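PDB 4Z0V: 2',5'-phosphodiesterase 12 from Homo sapiens, which belongs to the endonuclease/exonuclease/phosphatase family and joins a DNase I-like domain to an N-terminal beta domain, with a magnesium ion bound in the model. Local coordinates for residues Glu62-Thr67 with Leu196-Leu201; Ala21-Cys26 with Ile166-Thr171. All blocks are in the same frame, centred on the assembly; numbering follows the deposited sequence.

Contact 1. Residues Glu62-Thr67 with Leu196-Leu201; sequences EERVYT and LEAFGL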
loop_
_atom_site.group_PDB
_atom_site.type_symbol
_atom_site.label_atom_id
_atom_site.label_comp_id
_atom_site.label_asym_id
_atom_site.label_seq_id
_atom_site.Cartn_x
_atom_site.Cartn_y
_atom_site.Cartn_z
ATOM N N GLU A 62 -8.242 -16.138 22.008
ATOM C CA GLU A 62 -6.861 -16.383 22.466
ATOM C C GLU A 62 -5.847 -15.998 21.415
ATOM O O GLU A 62 -4.712 -16.477 21.444
ATOM C CB GLU A 62 -6.665 -17.871 22.824
ATOM C CG GLU A 62 -7.575 -18.364 23.923
ATOM C CD GLU A 62 -7.407 -19.842 24.212
ATOM O OE1 GLU A 62 -8.431 -20.559 24.271
ATOM O OE2 GLU A 62 -6.247 -20.292 24.342
ATOM N N GLU A 63 -6.242 -15.130 20.500
ATOM C CA GLU A 63 -5.444 -14.650 19.382
ATOM C C GLU A 63 -4.985 -13.233 19.642
ATOM O O GLU A 63 -5.580 -12.522 20.445
ATOM C CB GLU A 63 -6.271 -14.665 18.084
ATOM C CG GLU A 63 -7.154 -15.884 17.876
ATOM C CD GLU A 63 -6.611 -16.881 16.878
ATOM O OE1 GLU A 63 -5.936 -17.846 17.305
ATOM O OE2 GLU A 63 -6.859 -16.693 15.664
ATOM N N ARG A 64 -3.981 -12.795 18.906
ATOM C CA ARG A 64 -3.431 -11.451 19.036
ATOM C C ARG A 64 -4.496 -10.390 18.687
ATOM O O ARG A 64 -4.596 -9.368 19.360
ATOM C CB ARG A 64 -2.225 -11.352 18.098
ATOM C CG ARG A 64 -1.676 -9.957 17.937
ATOM C CD ARG A 64 -0.446 -10.004 17.048
ATOM N NE ARG A 64 0.041 -8.645 16.854
ATOM C CZ ARG A 64 1.266 -8.338 16.462
ATOM N NH1 ARG A 64 2.150 -9.297 16.214
ATOM N NH2 ARG A 64 1.620 -7.072 16.314
ATOM N N VAL A 65 -5.304 -10.672 17.658
ATOM C CA VAL A 65 -6.322 -9.752 17.127
ATOM C C VAL A 65 -7.681 -10.102 17.689
ATOM O O VAL A 65 -8.034 -11.279 17.809
ATOM C CB VAL A 65 -6.315 -9.816 15.564
ATOM C CG1 VAL A 65 -7.399 -8.928 14.933
ATOM C CG2 VAL A 65 -4.949 -9.413 15.034
ATOM N N TYR A 66 -8.450 -9.077 18.012
ATOM C CA TYR A 66 -9.824 -9.258 18.486
ATOM C C TYR A 66 -10.732 -8.398 17.639
ATOM O O TYR A 66 -10.462 -7.211 17.514
ATOM C CB TYR A 66 -9.922 -8.841 19.974
ATOM C CG TYR A 66 -11.311 -8.974 20.548
ATOM C CD1 TYR A 66 -11.802 -10.211 20.956
ATOM C CD2 TYR A 66 -12.152 -7.869 20.654
ATOM C CE1 TYR A 66 -13.107 -10.350 21.433
ATOM C CE2 TYR A 66 -13.437 -7.984 21.195
ATOM C CZ TYR A 66 -13.921 -9.234 21.548
ATOM O OH TYR A 66 -15.180 -9.369 22.082
ATOM N N THR A 67 -11.840 -8.955 17.125
ATOM C CA THR A 67 -12.827 -8.172 16.363
ATOM C C THR A 67 -14.067 -8.049 17.250
ATOM O O THR A 67 -14.773 -9.043 17.473
ATOM C CB THR A 67 -13.135 -8.793 14.981
ATOM O OG1 THR A 67 -11.916 -8.965 14.285
ATOM C CG2 THR A 67 -14.027 -7.897 14.125
ATOM N N LEU A 196 -0.820 -5.802 9.870
ATOM C CA LEU A 196 -0.396 -6.748 8.846
ATOM C C LEU A 196 0.522 -7.823 9.407
ATOM O O LEU A 196 0.441 -8.976 8.957
ATOM C CB LEU A 196 0.224 -5.996 7.655
ATOM C CG LEU A 196 -0.765 -5.080 6.899
ATOM C CD1 LEU A 196 -0.084 -4.387 5.729
ATOM C CD2 LEU A 196 -1.952 -5.884 6.306
ATOM N N GLU A 197 1.342 -7.506 10.424
ATOM C CA GLU A 197 2.132 -8.610 10.972
ATOM C C GLU A 197 1.234 -9.657 11.684
ATOM O O GLU A 197 1.514 -10.853 11.611
ATOM C CB GLU A 197 3.289 -8.132 11.859
ATOM C CG GLU A 197 2.992 -7.643 13.248
ATOM C CD GLU A 197 4.258 -7.247 14.002
ATOM O OE1 GLU A 197 4.138 -6.978 15.217
ATOM O OE2 GLU A 197 5.368 -7.258 13.409
ATOM N N ALA A 198 0.122 -9.213 12.306
ATOM C CA ALA A 198 -0.831 -10.121 12.968
ATOM C C ALA A 198 -1.461 -11.106 11.971
ATOM O O ALA A 198 -1.847 -12.229 12.341
ATOM C CB ALA A 198 -1.915 -9.304 13.647
ATOM N N PHE A 199 -1.547 -10.686 10.702
ATOM C CA PHE A 199 -2.122 -11.501 9.640
ATOM C C PHE A 199 -1.034 -12.174 8.776
ATOM O O PHE A 199 -1.364 -12.720 7.732
ATOM C CB PHE A 199 -3.095 -10.648 8.777
ATOM C CG PHE A 199 -4.421 -10.416 9.474
ATOM C CD1 PHE A 199 -4.549 -9.436 10.457
ATOM C CD2 PHE A 199 -5.528 -11.215 9.185
ATOM C CE1 PHE A 199 -5.771 -9.217 11.100
ATOM C CE2 PHE A 199 -6.748 -11.011 9.830
ATOM C CZ PHE A 199 -6.867 -10.009 10.785
ATOM N N GLY A 200 0.224 -12.157 9.227
ATOM C CA GLY A 200 1.304 -12.894 8.571
ATOM C C GLY A 200 2.124 -12.188 7.502
ATOM O O GLY A 200 2.847 -12.856 6.764
ATOM N N LEU A 201 2.076 -10.850 7.446
ATOM C CA LEU A 201 2.876 -10.093 6.475
ATOM C C LEU A 201 3.921 -9.237 7.176
ATOM O O LEU A 201 3.680 -8.732 8.268
ATOM C CB LEU A 201 2.001 -9.190 5.585
ATOM C CG LEU A 201 0.995 -9.909 4.673
ATOM C CD1 LEU A 201 -0.359 -10.027 5.350
ATOM C CD2 LEU A 201 0.782 -9.131 3.399
#
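Arg64 and Glu197 meet through one carboxylate oxygen: Arg64 NH2 donates to Glu197 OE1 at 2.7 Å, nearly straight at 160°, and Arg64 NH1 adds a weak second bond to that oxygen. OE1 lies almost in the guanidinium plane and receives NH2 on its anti lone pair. The two flat groups stand 76° apart, so this is an edge-on grip by a single oxygen rather than a paired, coplanar salt bridge. The aliphatic part of the arginine is used as well, for Arg64 CD rests 3.8 Å from Ala198 CB. Beside it Val65 CG2 presses on Ala198 CB at 3.3 Å, tighter than usual for two carbons, and sits 4.0 Å from Phe199 CE1. Alanine suits this place because its short side chain lets both neighbours come close to the helix. These residues lie where helix 185-198 of the DNase I-like domain ends, in a Schellman motif: Leu201 N bonds to Leu196 O and Gly200 N to Glu197 O. Gly200 is the C-prime residue, and at its backbone angles a CB would be jammed against the carbonyl O of Phe199, which calls for glycine. The partner loop, between strands 56-58 and 77-82, belongs to the N-terminal domain. Several features position the first shell. Arg64 CG is anti to the backbone N (chi1 170°), and the chain stays extended as far as NE, which brings NE out towards the helix end. Its NH2 also donates to Pro27 O, a second partner that helps fix the group's rotation. Behind the apolar patch, Val65 leans on Pro24.

Contact 2. Residues Ala21-Cys26 with Ile166-Thr171; sequences AGFPVC and IQKELT
Lys168 NZ donates to Gly22 O at 2.9 Å, from above the carbonyl plane, and Lys168 does most of the work across the contact. With CG anti to the backbone N (chi1 -176°) and the chain extended beyond it, the side chain crosses one face of the Phe23 ring at about a right angle. Lys168 CD makes a CH-pi contact 3.7 Å from the centroid of the Phe23 ring, and NZ forms a cation-pi interaction above the same ring. Lysine suits the place because its methylenes pack on the ring while its ammonium serves both the carbonyl and the pi face. Helix 159-172, part of the DNase I-like domain, thus receives a loop of the N-terminal domain, the one leading into strand 28-32. Pro24 CD packs 3.8 Å from Lys168 CB, the two side chains crossing at about a right angle. Threonine suits position 171 on the helix, since Thr171 OG1 is satisfied by Gln167 O at 2.7 Å while Pro24 CG lies 4.1 Å from Thr171 OG1. Thr171 N reaches Gln167 O from the opposite face of its plane. Farther along, two waters fill in for direct polar bonds: one accepts from Cys26 N and lies 2.7 Å from Gln167 OE1, and the other donates to Cys26 O while accepting from Gln167 NE2. NE2 also donates to Ser191 O on helix 185-198, a bond that helps fix the rotation of the amide, with OE1 turned to one water and NE2 to the other.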
loop_
_atom_site.group_PDB
_atom_site.type_symbol
_atom_site.label_atom_id
_atom_site.label_comp_id
_atom_site.label_asym_id
_atom_site.label_seq_id
_atom_site.Cartn_x
_atom_site.Cartn_y
_atom_site.Cartn_z
ATOM N N ALA A 21 -17.002 -1.817 16.440
ATOM C CA ALA A 21 -17.604 -3.140 16.266
ATOM C C ALA A 21 -17.414 -3.606 14.823
ATOM O O ALA A 21 -17.640 -2.816 13.915
ATOM C CB ALA A 21 -19.087 -3.075 16.594
ATOM N N GLY A 22 -16.957 -4.840 14.632
ATOM C CA GLY A 22 -16.728 -5.395 13.298
ATOM C C GLY A 22 -15.414 -5.012 12.651
ATOM O O GLY A 22 -15.142 -5.435 11.515
ATOM N N PHE A 23 -14.562 -4.271 13.385
ATOM C CA PHE A 23 -13.241 -3.820 12.908
ATOM C C PHE A 23 -12.179 -4.441 13.783
ATOM O O PHE A 23 -12.289 -4.366 15.014
ATOM C CB PHE A 23 -13.116 -2.286 12.889
ATOM C CG PHE A 23 -13.905 -1.678 11.756
ATOM C CD1 PHE A 23 -15.296 -1.626 11.804
ATOM C CD2 PHE A 23 -13.264 -1.236 10.600
ATOM C CE1 PHE A 23 -16.028 -1.113 10.735
ATOM C CE2 PHE A 23 -14.001 -0.713 9.533
ATOM C CZ PHE A 23 -15.376 -0.686 9.594
ATOM N N PRO A 24 -11.170 -5.086 13.174
ATOM C CA PRO A 24 -10.156 -5.786 13.981
ATOM C C PRO A 24 -9.311 -4.845 14.816
ATOM O O PRO A 24 -8.865 -3.818 14.323
ATOM C CB PRO A 24 -9.303 -6.529 12.929
ATOM C CG PRO A 24 -9.500 -5.753 11.647
ATOM C CD PRO A 24 -10.946 -5.291 11.717
ATOM N N VAL A 25 -9.108 -5.204 16.096
ATOM C CA VAL A 25 -8.284 -4.482 17.067
ATOM C C VAL A 25 -6.913 -5.135 16.989
ATOM O O VAL A 25 -6.776 -6.309 17.370
ATOM C CB VAL A 25 -8.878 -4.532 18.507
ATOM C CG1 VAL A 25 -7.970 -3.783 19.484
ATOM C CG2 VAL A 25 -10.288 -3.955 18.542
ATOM N N CYS A 26 -5.932 -4.404 16.433
ATOM C CA CYS A 26 -4.594 -4.928 16.154
ATOM C C CYS A 26 -3.568 -4.278 17.065
ATOM O O CYS A 26 -3.109 -3.168 16.795
ATOM C CB CYS A 26 -4.252 -4.719 14.679
ATOM S SG CYS A 26 -5.499 -5.370 13.543
ATOM N N ILE A 166 -8.745 1.080 6.912
ATOM C CA ILE A 166 -7.615 0.589 6.088
ATOM C C ILE A 166 -7.114 -0.736 6.665
ATOM O O ILE A 166 -6.821 -1.657 5.921
ATOM C CB ILE A 166 -6.488 1.658 5.998
ATOM C CG1 ILE A 166 -6.912 2.824 5.049
ATOM C CG2 ILE A 166 -5.149 1.040 5.512
ATOM C CD1 ILE A 166 -6.146 4.181 5.312
ATOM N N GLN A 167 -7.076 -0.853 7.986
ATOM C CA GLN A 167 -6.670 -2.102 8.610
ATOM C C GLN A 167 -7.658 -3.207 8.273
ATOM O O GLN A 167 -7.243 -4.288 7.854
ATOM C CB GLN A 167 -6.560 -1.935 10.137
ATOM C CG GLN A 167 -5.294 -1.168 10.564
ATOM C CD GLN A 167 -5.256 -1.057 12.089
ATOM O OE1 GLN A 167 -6.282 -1.042 12.756
ATOM N NE2 GLN A 167 -4.077 -0.994 12.682
ATOM N N LYS A 168 -8.962 -2.920 8.386
ATOM C CA LYS A 168 -9.980 -3.918 8.061
ATOM C C LYS A 168 -9.901 -4.288 6.564
ATOM O O LYS A 168 -9.935 -5.455 6.204
ATOM C CB LYS A 168 -11.382 -3.405 8.420
ATOM C CG LYS A 168 -12.441 -4.505 8.172
ATOM C CD LYS A 168 -13.838 -4.136 8.607
ATOM C CE LYS A 168 -14.795 -5.301 8.366
ATOM N NZ LYS A 168 -16.151 -4.940 8.888
ATOM N N GLU A 169 -9.767 -3.278 5.726
ATOM C CA GLU A 169 -9.691 -3.461 4.278
ATOM C C GLU A 169 -8.516 -4.349 3.879
ATOM O O GLU A 169 -8.700 -5.354 3.201
ATOM C CB GLU A 169 -9.584 -2.109 3.569
ATOM C CG GLU A 169 -9.520 -2.320 2.065
ATOM C CD GLU A 169 -9.613 -1.052 1.259
ATOM O OE1 GLU A 169 -9.595 -1.157 0.012
ATOM O OE2 GLU A 169 -9.689 0.041 1.863
ATOM N N LEU A 170 -7.301 -3.950 4.259
ATOM C CA LEU A 170 -6.121 -4.686 3.870
ATOM C C LEU A 170 -6.055 -6.049 4.466
ATOM O O LEU A 170 -5.771 -6.984 3.734
ATOM C CB LEU A 170 -4.848 -3.886 4.222
ATOM C CG LEU A 170 -4.666 -2.623 3.381
ATOM C CD1 LEU A 170 -3.380 -1.888 3.801
ATOM C CD2 LEU A 170 -4.576 -2.986 1.868
ATOM N N THR A 171 -6.357 -6.211 5.760
ATOM C CA THR A 171 -6.291 -7.560 6.342
ATOM C C THR A 171 -7.345 -8.484 5.735
ATOM O O THR A 171 -7.068 -9.667 5.538
ATOM C CB THR A 171 -6.405 -7.515 7.863
ATOM O OG1 THR A 171 -7.679 -6.960 8.232
ATOM C CG2 THR A 171 -5.225 -6.712 8.523
HETATM O O HOH W 1 -6.499 -1.853 15.340
HETATM O O HOH W 2 -3.725 -0.549 15.566
#

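Contacts 1 and 2 lie side by side, with centres about 10 Å apart, in the seam between the N-terminal domain and the DNase I-like domain. On one side, loops 21-26 and 62-67 are joined by a probable backbone hydrogen bond from Val25 N to Tyr66 O, 2.8 Å, and Val65 CG1 packs 3.6 Å from Val25 O. Across the seam, Phe199 CD1 touches Thr171 CG2 at 3.4 Å, linking the residue that follows helix 185-198 to helix 159-172. Two adjoining loops therefore meet two adjoining helices. Contact 2 is the more buried, whereas contact 1 lies nearer the surface; neither includes a ligand to the magnesium ion.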